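Discoidin-2 (Dictyostelium discoideum, PDB 2VMC) binds galactose and N-acetylgalactosamine as a homotrimeric lectin and may take part in spore formation and in building the spore coat. Local coordinates at the interface of chains A and B. Numbering follows the deposited sequence. Chains: chain A/B, Discoidin-2.

Contact 1: the interface of chains A and B. Residues chain A 207-210, 244; chain B 216-218, 220, 238.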
loop_
_atom_site.group_PDB
_atom_site.type_symbol
_atom_site.label_atom_id
_atom_site.label_comp_id
_atom_site.label_asym_id
_atom_site.label_seq_id
_atom_site.Cartn_x
_atom_site.Cartn_y
_atom_site.Cartn_z
ATOM N N LYS A 207 28.884 13.219 -12.970
ATOM C CA LYS A 207 29.895 13.672 -13.952
ATOM C C LYS A 207 30.539 14.951 -13.488
ATOM O O LYS A 207 29.833 15.897 -13.120
ATOM C CB LYS A 207 29.297 13.880 -15.351
ATOM C CG LYS A 207 30.320 14.352 -16.426
ATOM C CD LYS A 207 29.572 14.823 -17.712
ATOM C CE LYS A 207 30.493 15.485 -18.689
ATOM N NZ LYS A 207 29.778 15.909 -19.939
ATOM N N VAL A 208 31.878 14.980 -13.546
ATOM C CA VAL A 208 32.646 16.206 -13.354
ATOM C C VAL A 208 33.580 16.420 -14.549
ATOM O O VAL A 208 34.334 15.518 -14.931
ATOM C CB VAL A 208 33.480 16.150 -12.052
ATOM C CG1 VAL A 208 34.556 17.281 -12.018
ATOM C CG2 VAL A 208 32.574 16.159 -10.820
ATOM N N ASP A 209 33.515 17.621 -15.126
ATOM C CA ASP A 209 34.448 18.048 -16.165
ATOM C C ASP A 209 34.789 19.493 -15.751
ATOM O O ASP A 209 34.021 20.423 -16.025
ATOM C CB ASP A 209 33.776 17.974 -17.540
ATOM C CG ASP A 209 34.744 18.229 -18.710
ATOM O OD1 ASP A 209 35.924 18.579 -18.486
ATOM O OD2 ASP A 209 34.300 18.073 -19.872
ATOM N N ALA A 210 35.876 19.658 -14.996
ATOM C CA ALA A 210 36.202 20.965 -14.389
ATOM C C ALA A 210 37.697 21.163 -14.197
ATOM O O ALA A 210 38.462 20.194 -13.994
ATOM C CB ALA A 210 35.449 21.153 -13.042
ATOM N N TYR A 244 33.502 23.056 -16.870
ATOM C CA TYR A 244 33.120 22.738 -18.253
ATOM C C TYR A 244 31.718 22.091 -18.320
ATOM O O TYR A 244 30.840 22.547 -19.086
ATOM C CB TYR A 244 34.196 21.836 -18.897
ATOM C CG TYR A 244 34.096 21.717 -20.395
ATOM C CD1 TYR A 244 34.892 22.520 -21.233
ATOM C CD2 TYR A 244 33.232 20.797 -20.982
ATOM C CE1 TYR A 244 34.820 22.395 -22.608
ATOM C CE2 TYR A 244 33.148 20.658 -22.368
ATOM C CZ TYR A 244 33.950 21.467 -23.167
ATOM O OH TYR A 244 33.873 21.358 -24.531
ATOM N N GLN B 216 42.789 19.733 -15.433
ATOM C CA GLN B 216 41.392 19.361 -15.780
ATOM C C GLN B 216 41.035 18.005 -15.159
ATOM O O GLN B 216 41.742 17.001 -15.381
ATOM C CB GLN B 216 41.169 19.306 -17.316
ATOM C CG GLN B 216 39.658 19.302 -17.728
ATOM C CD GLN B 216 39.019 20.693 -17.565
ATOM O OE1 GLN B 216 39.737 21.694 -17.429
ATOM N NE2 GLN B 216 37.683 20.761 -17.604
ATOM N N MET B 217 39.956 17.989 -14.378
ATOM C CA MET B 217 39.353 16.743 -13.860
ATOM C C MET B 217 38.248 16.282 -14.798
ATOM O O MET B 217 37.416 17.091 -15.218
ATOM C CB MET B 217 38.797 16.946 -12.439
ATOM C CG MET B 217 38.112 15.691 -11.806
ATOM S SD MET B 217 39.285 14.316 -11.640
ATOM C CE MET B 217 40.132 14.789 -10.113
ATOM N N ARG B 218 38.292 14.996 -15.171
ATOM C CA ARG B 218 37.286 14.369 -16.036
ATOM C C ARG B 218 36.909 12.967 -15.521
ATOM O O ARG B 218 37.753 12.056 -15.506
ATOM C CB ARG B 218 37.781 14.268 -17.502
ATOM C CG ARG B 218 38.281 15.579 -18.146
ATOM C CD ARG B 218 38.822 15.299 -19.576
ATOM N NE ARG B 218 39.313 16.515 -20.228
ATOM C CZ ARG B 218 40.598 16.876 -20.251
ATOM N NH1 ARG B 218 41.517 16.104 -19.681
ATOM N NH2 ARG B 218 40.960 17.992 -20.886
ATOM N N GLU B 220 33.056 10.286 -15.270
ATOM C CA GLU B 220 31.617 10.118 -15.404
ATOM C C GLU B 220 31.244 8.674 -15.094
ATOM O O GLU B 220 32.030 7.744 -15.322
ATOM C CB GLU B 220 31.152 10.498 -16.827
ATOM C CG GLU B 220 29.639 10.469 -17.024
ATOM C CD GLU B 220 29.157 11.103 -18.318
ATOM O OE1 GLU B 220 29.992 11.505 -19.163
ATOM O OE2 GLU B 220 27.917 11.215 -18.476
ATOM N N TRP B 238 38.284 10.594 -20.033
ATOM C CA TRP B 238 38.696 11.042 -21.384
ATOM C C TRP B 238 39.814 12.082 -21.232
ATOM O O TRP B 238 40.321 12.273 -20.128
ATOM C CB TRP B 238 37.497 11.521 -22.252
ATOM C CG TRP B 238 36.760 12.775 -21.733
ATOM C CD1 TRP B 238 36.832 14.029 -22.261
ATOM C CD2 TRP B 238 35.817 12.850 -20.641
ATOM N NE1 TRP B 238 36.036 14.895 -21.555
ATOM C CE2 TRP B 238 35.404 14.205 -20.545
ATOM C CE3 TRP B 238 35.315 11.920 -19.713
ATOM C CZ2 TRP B 238 34.486 14.659 -19.557
ATOM C CZ3 TRP B 238 34.398 12.357 -18.732
ATOM C CH2 TRP B 238 34.000 13.729 -18.656
HETATM O O HOH W 1 29.111 13.418 -21.042
#

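Contact 2: the interface of chains A and B. Residues chain A 26-27, 31, 45-47; chain B 23-26.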
loop_
_atom_site.group_PDB
_atom_site.type_symbol
_atom_site.label_atom_id
_atom_site.label_comp_id
_atom_site.label_asym_id
_atom_site.label_seq_id
_atom_site.Cartn_x
_atom_site.Cartn_y
_atom_site.Cartn_z
ATOM N N ALA A 26 -26.407 -15.723 8.481
ATOM C CA ALA A 26 -25.902 -14.381 8.121
ATOM C C ALA A 26 -26.188 -13.387 9.239
ATOM O O ALA A 26 -25.435 -12.440 9.424
ATOM C CB ALA A 26 -26.485 -13.910 6.770
ATOM N N ASP A 27 -27.262 -13.630 9.995
ATOM C CA ASP A 27 -27.605 -12.802 11.160
ATOM C C ASP A 27 -26.685 -13.001 12.378
ATOM O O ASP A 27 -26.827 -12.290 13.389
ATOM C CB ASP A 27 -29.087 -12.942 11.531
ATOM C CG ASP A 27 -29.971 -11.910 10.791
ATOM O OD1 ASP A 27 -29.506 -10.786 10.503
ATOM O OD2 ASP A 27 -31.148 -12.238 10.528
ATOM N N LYS A 31 -19.755 -9.562 10.506
ATOM C CA LYS A 31 -20.167 -8.156 10.478
ATOM C C LYS A 31 -20.716 -7.734 11.851
ATOM O O LYS A 31 -20.774 -6.524 12.162
ATOM C CB LYS A 31 -21.212 -7.889 9.375
ATOM C CG LYS A 31 -22.610 -8.520 9.670
ATOM C CD LYS A 31 -23.647 -8.164 8.539
ATOM C CE LYS A 31 -25.039 -8.622 8.944
ATOM N NZ LYS A 31 -25.586 -7.794 10.091
ATOM N N ARG A 45 -38.448 -8.697 17.622
ATOM C CA ARG A 45 -37.938 -8.748 16.251
ATOM C C ARG A 45 -36.438 -8.938 16.353
ATOM O O ARG A 45 -35.774 -8.121 16.976
ATOM C CB ARG A 45 -38.223 -7.433 15.505
ATOM C CG ARG A 45 -37.816 -7.474 14.032
ATOM C CD ARG A 45 -38.020 -6.131 13.358
ATOM N NE ARG A 45 -37.147 -5.061 13.865
ATOM C CZ ARG A 45 -35.847 -4.931 13.579
ATOM N NH1 ARG A 45 -35.219 -5.841 12.823
ATOM N NH2 ARG A 45 -35.188 -3.900 14.074
ATOM N N PHE A 46 -35.933 -9.996 15.731
ATOM C CA PHE A 46 -34.499 -10.325 15.767
ATOM C C PHE A 46 -33.743 -9.563 14.668
ATOM O O PHE A 46 -34.058 -9.698 13.477
ATOM C CB PHE A 46 -34.319 -11.839 15.560
ATOM C CG PHE A 46 -32.907 -12.331 15.745
ATOM C CD1 PHE A 46 -32.238 -12.123 16.944
ATOM C CD2 PHE A 46 -32.258 -13.042 14.717
ATOM C CE1 PHE A 46 -30.907 -12.610 17.138
ATOM C CE2 PHE A 46 -30.948 -13.530 14.899
ATOM C CZ PHE A 46 -30.276 -13.309 16.112
ATOM N N ASP A 47 -32.732 -8.800 15.088
ATOM C CA ASP A 47 -31.923 -8.000 14.170
ATOM C C ASP A 47 -30.475 -8.512 14.059
ATOM O O ASP A 47 -29.614 -7.848 13.469
ATOM C CB ASP A 47 -31.974 -6.482 14.519
ATOM C CG ASP A 47 -31.545 -6.159 15.957
ATOM O OD1 ASP A 47 -31.349 -7.071 16.791
ATOM O OD2 ASP A 47 -31.369 -4.964 16.261
ATOM N N ASP B 23 -27.768 -2.959 11.724
ATOM C CA ASP B 23 -28.492 -3.358 10.511
ATOM C C ASP B 23 -29.855 -3.841 10.950
ATOM O O ASP B 23 -29.963 -4.620 11.928
ATOM C CB ASP B 23 -27.836 -4.569 9.804
ATOM C CG ASP B 23 -26.495 -4.244 9.132
ATOM O OD1 ASP B 23 -26.199 -3.060 8.864
ATOM O OD2 ASP B 23 -25.733 -5.210 8.850
ATOM N N TYR B 24 -30.882 -3.478 10.183
ATOM C CA TYR B 24 -32.234 -3.976 10.474
ATOM C C TYR B 24 -32.195 -5.507 10.592
ATOM O O TYR B 24 -32.750 -6.089 11.525
ATOM C CB TYR B 24 -33.221 -3.522 9.391
ATOM C CG TYR B 24 -34.666 -3.710 9.773
ATOM C CD1 TYR B 24 -35.333 -2.758 10.585
ATOM C CD2 TYR B 24 -35.371 -4.829 9.337
ATOM C CE1 TYR B 24 -36.699 -2.939 10.936
ATOM C CE2 TYR B 24 -36.722 -5.023 9.688
ATOM C CZ TYR B 24 -37.370 -4.071 10.474
ATOM O OH TYR B 24 -38.701 -4.250 10.804
ATOM N N ASN B 25 -31.517 -6.128 9.625
ATOM C CA ASN B 25 -31.000 -7.497 9.708
ATOM C C ASN B 25 -29.987 -7.657 8.553
ATOM O O ASN B 25 -29.672 -6.665 7.863
ATOM C CB ASN B 25 -32.130 -8.560 9.688
ATOM C CG ASN B 25 -33.036 -8.415 8.506
ATOM O OD1 ASN B 25 -32.580 -8.213 7.373
ATOM N ND2 ASN B 25 -34.341 -8.492 8.748
ATOM N N ALA B 26 -29.462 -8.869 8.353
ATOM C CA ALA B 26 -28.403 -9.105 7.348
ATOM C C ALA B 26 -28.931 -8.834 5.946
ATOM O O ALA B 26 -28.172 -8.432 5.074
ATOM C CB ALA B 26 -27.820 -10.530 7.478
HETATM O O HOH W 2 -27.841 -5.200 13.895
HETATM O O HOH W 3 -35.683 -8.322 11.482
#

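Contact 1: the interface of chains A and B
A:Ala210 and B:Met217 pair as neighbours in an antiparallel bridge between strand 200-211 of chain A and strand 216-224 of chain B, in the H-type lectin domains. Two backbone bonds tie them: B:Met217 N gives to A:Ala210 O at 2.7 Å, and A:Ala210 N gives to B:Met217 O. A:Asp209 with B:Arg218 and A:Lys207 with B:Glu220 continue the pairing along the strands. Among side chains, the amide of B:Gln216 meets the carboxylate of A:Asp209. Its NE2 donates nearly within the amide plane to OD1 at 2.9 Å, reaching the anti side of that oxygen from above the carboxylate plane, and the two flat groups stand almost perpendicular. A bend in the B:Gln216 chain (chi2 75°) turns the amide back across the A:Ala210 carbonyl. The other oxygen, A:Asp209 OD2, points at the indole edge of B:Trp238, 3.4 Å from CZ2 and in the ring plane, where the slightly positive rim may suit a carboxylate. One face of this indole is packed by B:Arg218 CB, 3.7 Å above its centre. Further along, the extended chain of A:Lys207 lies obliquely against B:Glu220, with A:Lys207 CD 3.8 Å from B:Glu220 CD, the carboxylate carbon. Their charged ends, A:Lys207 NZ and B:Glu220 OE1, stay 4.5 Å apart and are joined by a water bound to both. A:Lys207 CE also touches B:Trp238 CH2. A:Val208 CG1 against B:Met217 CG adds an apolar contact. The patch joins two lectin subunits and brings together the carbohydrate-binding residues A:Asp209, B:Arg218 and B:Trp238, so a sugar site is built across the subunit boundary.

Contact 2: the interface of chains A and B
A polar interface of loops and short 3-10 helices, centred on A:Arg45 stacked on B:Tyr24, joins the N-terminal F5/8 type C domains of two subunits and helps hold the homotrimer together. The guanidinium of A:Arg45 lies flat over one face of the B:Tyr24 ring in a cation-pi stack, the planes 4° apart, with NH1 3.4 Å from the ring centroid. The A:Arg45 chain runs out extended through its first two torsions, then turns at chi3 (66°) and again at its last torsion, which lays CZ over B:Tyr24 CE1. The same NH1 donates to the backbone carbonyl O of B:Tyr24 at 2.8 Å, the oxygen lying at the guanidinium edge, in its plane. Water 3, also at that edge, links NH1 to A:Phe46 O and to B:Asn25 ND2, so stack and bonds together fix how the guanidinium is turned. On the far side of the loop, A:Lys31 and B:Asp23 meet tip to tip in a salt bridge, NZ to OD2 at 2.9 Å, on the anti side of the carboxylate oxygen. The lysine chain turns at its last torsion (chi4 69°) to bring the ammonium round. Between these two grips, A:Asp27 OD1 takes the backbone N-H of B:Ala26 at 2.9 Å on its syn side, tilted somewhat out of the carboxylate plane. The methyl CB of B:Ala26 packs on A:Lys31 CE and, at 3.7 Å, on CB of A:Ala26. Water 2 binds A:Asp47 O as well as both N and O of B:Asp23. In the fold, chain A contributes 3-10 helices 26-28 and 30-32 and the loop 45-47, which includes the calcium-site residue A:Asp47; chain B presents loop 23-25 running into its own helix 26-28.

Contact 1 and contact 2 lie at opposite ends of the same pair of subunits, their C-alpha centres about 75 Å apart, and share no residue or secondary-structure element. Each joins like domains of the two chains, contact 1 the lectin-like pair and contact 2 the N-terminal pair. Together they tie the two chains at both ends, consistent with the homotrimer. They also lie near different ligand sites: contact 1 holds carbohydrate-binding residues of both chains, contact 2 a calcium-site residue of chain A. Assembly of the trimer therefore bears directly on the sugar site, which needs residues from two subunits.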